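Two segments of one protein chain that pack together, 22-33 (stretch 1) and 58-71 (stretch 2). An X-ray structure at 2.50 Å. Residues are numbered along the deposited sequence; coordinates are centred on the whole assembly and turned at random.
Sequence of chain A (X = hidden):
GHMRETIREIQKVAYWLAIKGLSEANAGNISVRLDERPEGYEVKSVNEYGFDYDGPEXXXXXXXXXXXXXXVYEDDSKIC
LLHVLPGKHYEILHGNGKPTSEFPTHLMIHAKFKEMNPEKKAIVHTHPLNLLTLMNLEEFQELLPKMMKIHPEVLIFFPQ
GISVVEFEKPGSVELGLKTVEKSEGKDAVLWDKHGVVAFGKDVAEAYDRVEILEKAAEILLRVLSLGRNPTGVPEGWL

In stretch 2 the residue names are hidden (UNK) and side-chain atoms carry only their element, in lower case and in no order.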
# COMPACT_ATOMS: atom_id res chain seq x y z
N LEU A 22 9.78 0.45 9.55
CA LEU A 22 8.55 -0.12 9.03
C LEU A 22 8.78 -0.88 7.72
O LEU A 22 8.05 -1.81 7.39
CB LEU A 22 7.54 1.01 8.83
CG LEU A 22 7.10 1.59 10.18
CD1 LEU A 22 6.32 2.90 10.02
CD2 LEU A 22 6.26 0.53 10.86
N SER A 23 9.81 -0.51 6.97
CA SER A 23 10.10 -1.19 5.72
C SER A 23 11.60 -1.54 5.61
O SER A 23 12.46 -0.72 5.93
CB SER A 23 9.67 -0.32 4.55
OG SER A 23 9.60 -1.09 3.37
N GLU A 24 11.90 -2.75 5.16
CA GLU A 24 13.29 -3.20 5.03
C GLU A 24 13.63 -3.81 3.68
O GLU A 24 12.77 -4.37 3.00
CB GLU A 24 13.63 -4.21 6.12
CG GLU A 24 14.00 -3.58 7.45
CD GLU A 24 14.46 -4.62 8.46
OE1 GLU A 24 15.04 -4.23 9.50
OE2 GLU A 24 14.24 -5.83 8.21
N ALA A 25 14.90 -3.73 3.30
CA ALA A 25 15.32 -4.28 2.03
C ALA A 25 14.49 -3.55 0.98
O ALA A 25 14.39 -2.33 1.01
CB ALA A 25 15.03 -5.76 1.99
N ASN A 26 13.90 -4.30 0.06
CA ASN A 26 13.08 -3.71 -0.99
C ASN A 26 11.64 -4.15 -0.80
O ASN A 26 10.82 -4.00 -1.71
CB ASN A 26 13.56 -4.19 -2.34
CG ASN A 26 13.99 -5.63 -2.30
OD1 ASN A 26 13.30 -6.48 -1.73
ND2 ASN A 26 15.14 -5.92 -2.89
N ALA A 27 11.35 -4.68 0.37
CA ALA A 27 10.02 -5.17 0.70
C ALA A 27 9.08 -4.04 1.07
O ALA A 27 8.87 -3.76 2.26
CB ALA A 27 10.11 -6.16 1.85
N GLY A 28 8.51 -3.41 0.06
CA GLY A 28 7.60 -2.31 0.32
C GLY A 28 7.47 -1.38 -0.87
O GLY A 28 8.49 -0.99 -1.48
N ASN A 29 6.24 -1.03 -1.22
CA ASN A 29 6.00 -0.15 -2.35
C ASN A 29 4.92 0.82 -2.01
O ASN A 29 4.16 0.60 -1.06
CB ASN A 29 5.58 -0.96 -3.56
CG ASN A 29 6.63 -1.96 -3.97
OD1 ASN A 29 7.67 -1.59 -4.53
ND2 ASN A 29 6.38 -3.23 -3.66
N ILE A 30 4.84 1.87 -2.80
CA ILE A 30 3.85 2.91 -2.61
C ILE A 30 3.24 3.20 -3.97
O ILE A 30 3.90 3.02 -4.99
CB ILE A 30 4.50 4.21 -2.09
CG1 ILE A 30 5.26 3.91 -0.78
CG2 ILE A 30 3.44 5.29 -1.91
CD1 ILE A 30 6.13 5.05 -0.29
N SER A 31 2.00 3.64 -3.99
CA SER A 31 1.34 3.98 -5.25
C SER A 31 0.27 5.06 -5.04
O SER A 31 -0.58 4.96 -4.14
CB SER A 31 0.69 2.73 -5.89
OG SER A 31 -0.43 2.28 -5.14
N VAL A 32 0.34 6.09 -5.87
CA VAL A 32 -0.62 7.19 -5.78
C VAL A 32 -1.27 7.39 -7.13
O VAL A 32 -0.60 7.37 -8.17
CB VAL A 32 0.07 8.51 -5.34
CG1 VAL A 32 -0.99 9.57 -5.00
CG2 VAL A 32 0.97 8.26 -4.14
N ARG A 33 -2.58 7.58 -7.11
CA ARG A 33 -3.34 7.78 -8.33
C ARG A 33 -3.49 9.26 -8.61
O ARG A 33 -4.04 10.00 -7.80
CB ARG A 33 -4.71 7.11 -8.19
CG ARG A 33 -5.62 7.27 -9.38
CD ARG A 33 -6.68 6.18 -9.39
NE ARG A 33 -7.29 5.97 -8.07
CZ ARG A 33 -8.25 6.74 -7.56
NH1 ARG A 33 -8.72 7.77 -8.23
NH2 ARG A 33 -8.74 6.45 -6.36
N UNK A 58 -6.02 6.05 -16.44
CA UNK A 58 -5.50 6.77 -15.28
C UNK A 58 -4.00 6.99 -15.33
O UNK A 58 -3.30 6.43 -16.17
c UNK A 58 -5.82 6.02 -13.98
c UNK A 58 -6.70 2.85 -12.08
c UNK A 58 -5.12 4.67 -13.86
se UNK A 58 -5.07 3.89 -12.07
N UNK A 59 -3.52 7.83 -14.42
CA UNK A 59 -2.10 8.12 -14.29
C UNK A 59 -1.75 7.78 -12.85
O UNK A 59 -2.35 8.31 -11.93
c UNK A 59 -1.99 10.09 -15.91
c UNK A 59 -3.18 10.71 -16.28
c UNK A 59 -3.34 11.24 -17.55
c UNK A 59 -1.81 9.60 -14.51
c UNK A 59 -1.12 10.53 -18.13
c UNK A 59 -0.97 10.00 -16.85
c UNK A 59 -2.32 11.15 -18.47
o UNK A 59 -2.51 11.73 -19.71
N UNK A 60 -0.78 6.90 -12.65
CA UNK A 60 -0.41 6.58 -11.29
C UNK A 60 1.10 6.50 -11.09
O UNK A 60 1.86 6.05 -11.96
c UNK A 60 -0.80 2.94 -9.95
c UNK A 60 -1.08 5.28 -10.82
c UNK A 60 -0.42 3.46 -12.38
c UNK A 60 -0.30 3.97 -10.96
N UNK A 61 1.51 6.98 -9.92
CA UNK A 61 2.89 6.99 -9.49
C UNK A 61 3.07 5.76 -8.62
O UNK A 61 2.29 5.54 -7.69
c UNK A 61 3.40 9.58 -9.40
c UNK A 61 3.16 10.76 -8.47
c UNK A 61 3.17 8.26 -8.66
c UNK A 61 4.82 9.58 -9.97
N UNK A 62 4.07 4.96 -8.93
CA UNK A 62 4.31 3.76 -8.15
C UNK A 62 5.80 3.51 -8.09
O UNK A 62 6.53 3.78 -9.04
c UNK A 62 3.59 2.54 -8.76
c UNK A 62 3.72 1.33 -7.82
c UNK A 62 4.20 2.20 -10.10
c UNK A 62 2.93 0.12 -8.27
N UNK A 63 6.25 2.99 -6.96
CA UNK A 63 7.66 2.70 -6.79
C UNK A 63 8.04 1.70 -7.88
O UNK A 63 7.22 0.89 -8.31
o UNK A 63 6.94 1.16 -5.02
c UNK A 63 7.95 3.21 -4.34
c UNK A 63 7.95 2.11 -5.38
N UNK A 64 9.28 1.80 -8.35
CA UNK A 64 9.79 0.92 -9.39
C UNK A 64 10.22 -0.41 -8.80
O UNK A 64 10.18 -0.61 -7.60
c UNK A 64 10.97 1.56 -10.10
N UNK A 65 10.66 -1.31 -9.66
CA UNK A 65 11.07 -2.63 -9.22
C UNK A 65 12.46 -2.59 -8.60
O UNK A 65 13.36 -1.93 -9.10
c UNK A 65 11.82 -3.09 -11.58
o UNK A 65 11.52 -4.90 -9.99
c UNK A 65 11.02 -3.63 -10.40
N UNK A 66 12.60 -3.30 -7.48
CA UNK A 66 13.86 -3.37 -6.75
C UNK A 66 14.08 -2.15 -5.86
O UNK A 66 15.12 -2.03 -5.20
N UNK A 67 13.09 -1.27 -5.86
CA UNK A 67 13.15 -0.04 -5.08
C UNK A 67 13.08 -0.29 -3.58
O UNK A 67 12.28 -1.11 -3.10
o UNK A 67 10.78 0.54 -4.97
c UNK A 67 12.03 0.93 -5.50
N UNK A 68 13.94 0.43 -2.87
CA UNK A 68 14.04 0.35 -1.43
C UNK A 68 13.75 1.73 -0.87
O UNK A 68 14.31 2.72 -1.32
c UNK A 68 15.44 -0.11 -1.05
n UNK A 68 17.99 -1.52 -2.29
n UNK A 68 19.67 -1.76 -3.84
c UNK A 68 17.12 -1.99 -1.22
n UNK A 68 19.06 -3.56 -2.53
c UNK A 68 15.68 -1.55 -1.43
c UNK A 68 18.90 -2.28 -2.89
N UNK A 69 12.85 1.77 0.10
CA UNK A 69 12.45 3.02 0.71
C UNK A 69 13.60 3.89 1.18
O UNK A 69 13.53 5.12 1.10
se UNK A 69 9.27 2.56 -0.01
c UNK A 69 10.31 1.91 1.53
c UNK A 69 11.52 2.75 1.88
c UNK A 69 10.18 1.59 -1.43
N UNK A 70 14.67 3.25 1.65
CA UNK A 70 15.81 4.01 2.17
C UNK A 70 16.53 4.67 1.04
O UNK A 70 17.51 5.38 1.24
n UNK A 70 19.57 0.63 2.06
c UNK A 70 19.33 -0.64 1.72
c UNK A 70 18.68 1.44 2.90
c UNK A 70 17.59 2.14 2.08
n UNK A 70 18.23 -1.24 2.15
c UNK A 70 16.78 3.11 2.94
n UNK A 70 20.18 -1.29 0.93
N UNK A 71 16.01 4.44 -0.16
CA UNK A 71 16.57 5.00 -1.38
C UNK A 71 15.58 5.87 -2.16
O UNK A 71 15.95 6.94 -2.63
c UNK A 71 18.06 2.94 -1.58
o UNK A 71 20.16 2.16 -2.41
c UNK A 71 18.92 2.13 -2.55
c UNK A 71 17.09 3.88 -2.28
o UNK A 71 18.34 1.46 -3.45
O HOH W 1 14.49 0.47 2.87
O HOH W 2 10.04 -2.42 -3.70

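Position 58 has an unbranched side chain of two carbons, a selenium and a last carbon. The selenium lies 3.9 Å from R33 CD. This is M58, built as selenomethionine.

Position 59 has one carbon and then a six-carbon ring bearing one oxygen. The ring leads away from stretch 1. It is Y59.

Position 60 has four carbons, forked at the second. Its CB lies 4.2 Å from R33 CA. It is L60, paired with R33.

Position 61 has the same four carbons and the same fork. Its backbone N and O both bond to V32. It is L61.

Position 62 has four carbons, forked at the first, with one arm two carbons long. That arm begins 3.9 Å from S31 CB. The early fork and unequal arms make it I62.

Position 63 has one carbon carrying an oxygen and a carbon. The oxygen lies 2.9 Å from N29 OD1. It is T63.

Position 64 has a single carbon pointing away from stretch 1. It is A64.

Position 65 has one carbon carrying an oxygen and a carbon, and makes no contact. It is T65.

Position 66 has no side-chain atoms and a positive phi, which favours glycine. It is G66.

Position 67 has one carbon and then one oxygen. The oxygen donates to A64 O at 2.9 Å, within the turn. It is S67.

Position 68 has three carbons, a nitrogen and a carbon carrying two more nitrogens. Its CB points sideways, and the chain passes beside N26. It is R68, at the N-cap position.

Position 69 has two carbons, a selenium and a last carbon, unbranched. The selenium is 4.0 Å from I30 CD1. It is M69, also selenomethionine.

Position 70 has the same make-up as R68, and its end comes nearer to A25. It is R70.

Position 71 has three carbons, the third carrying two oxygens. It is E71, whose OE1 forms a salt bridge with R68 NE at 3.2 Å.

The contact is mainly two antiparallel strands. V32 N donates to L61 O at 2.7 Å, and L61 N donates to V32 O at 2.8 Å. T63 N donates to I30 O at 3.1 Å. The T63 hydroxyl extends this ladder: OG1 accepts from I30 N at 3.1 Å and donates to N29 OD1 at 2.9 Å. S31, I62, R33 and L60 share one face of the sheet; V32 and L61 lie on the other. Beyond the strands, M69 points toward stretch 1 and packs against S23, G28 and I30.

Stretch 2 58-71: MYLLITATGSRMRE
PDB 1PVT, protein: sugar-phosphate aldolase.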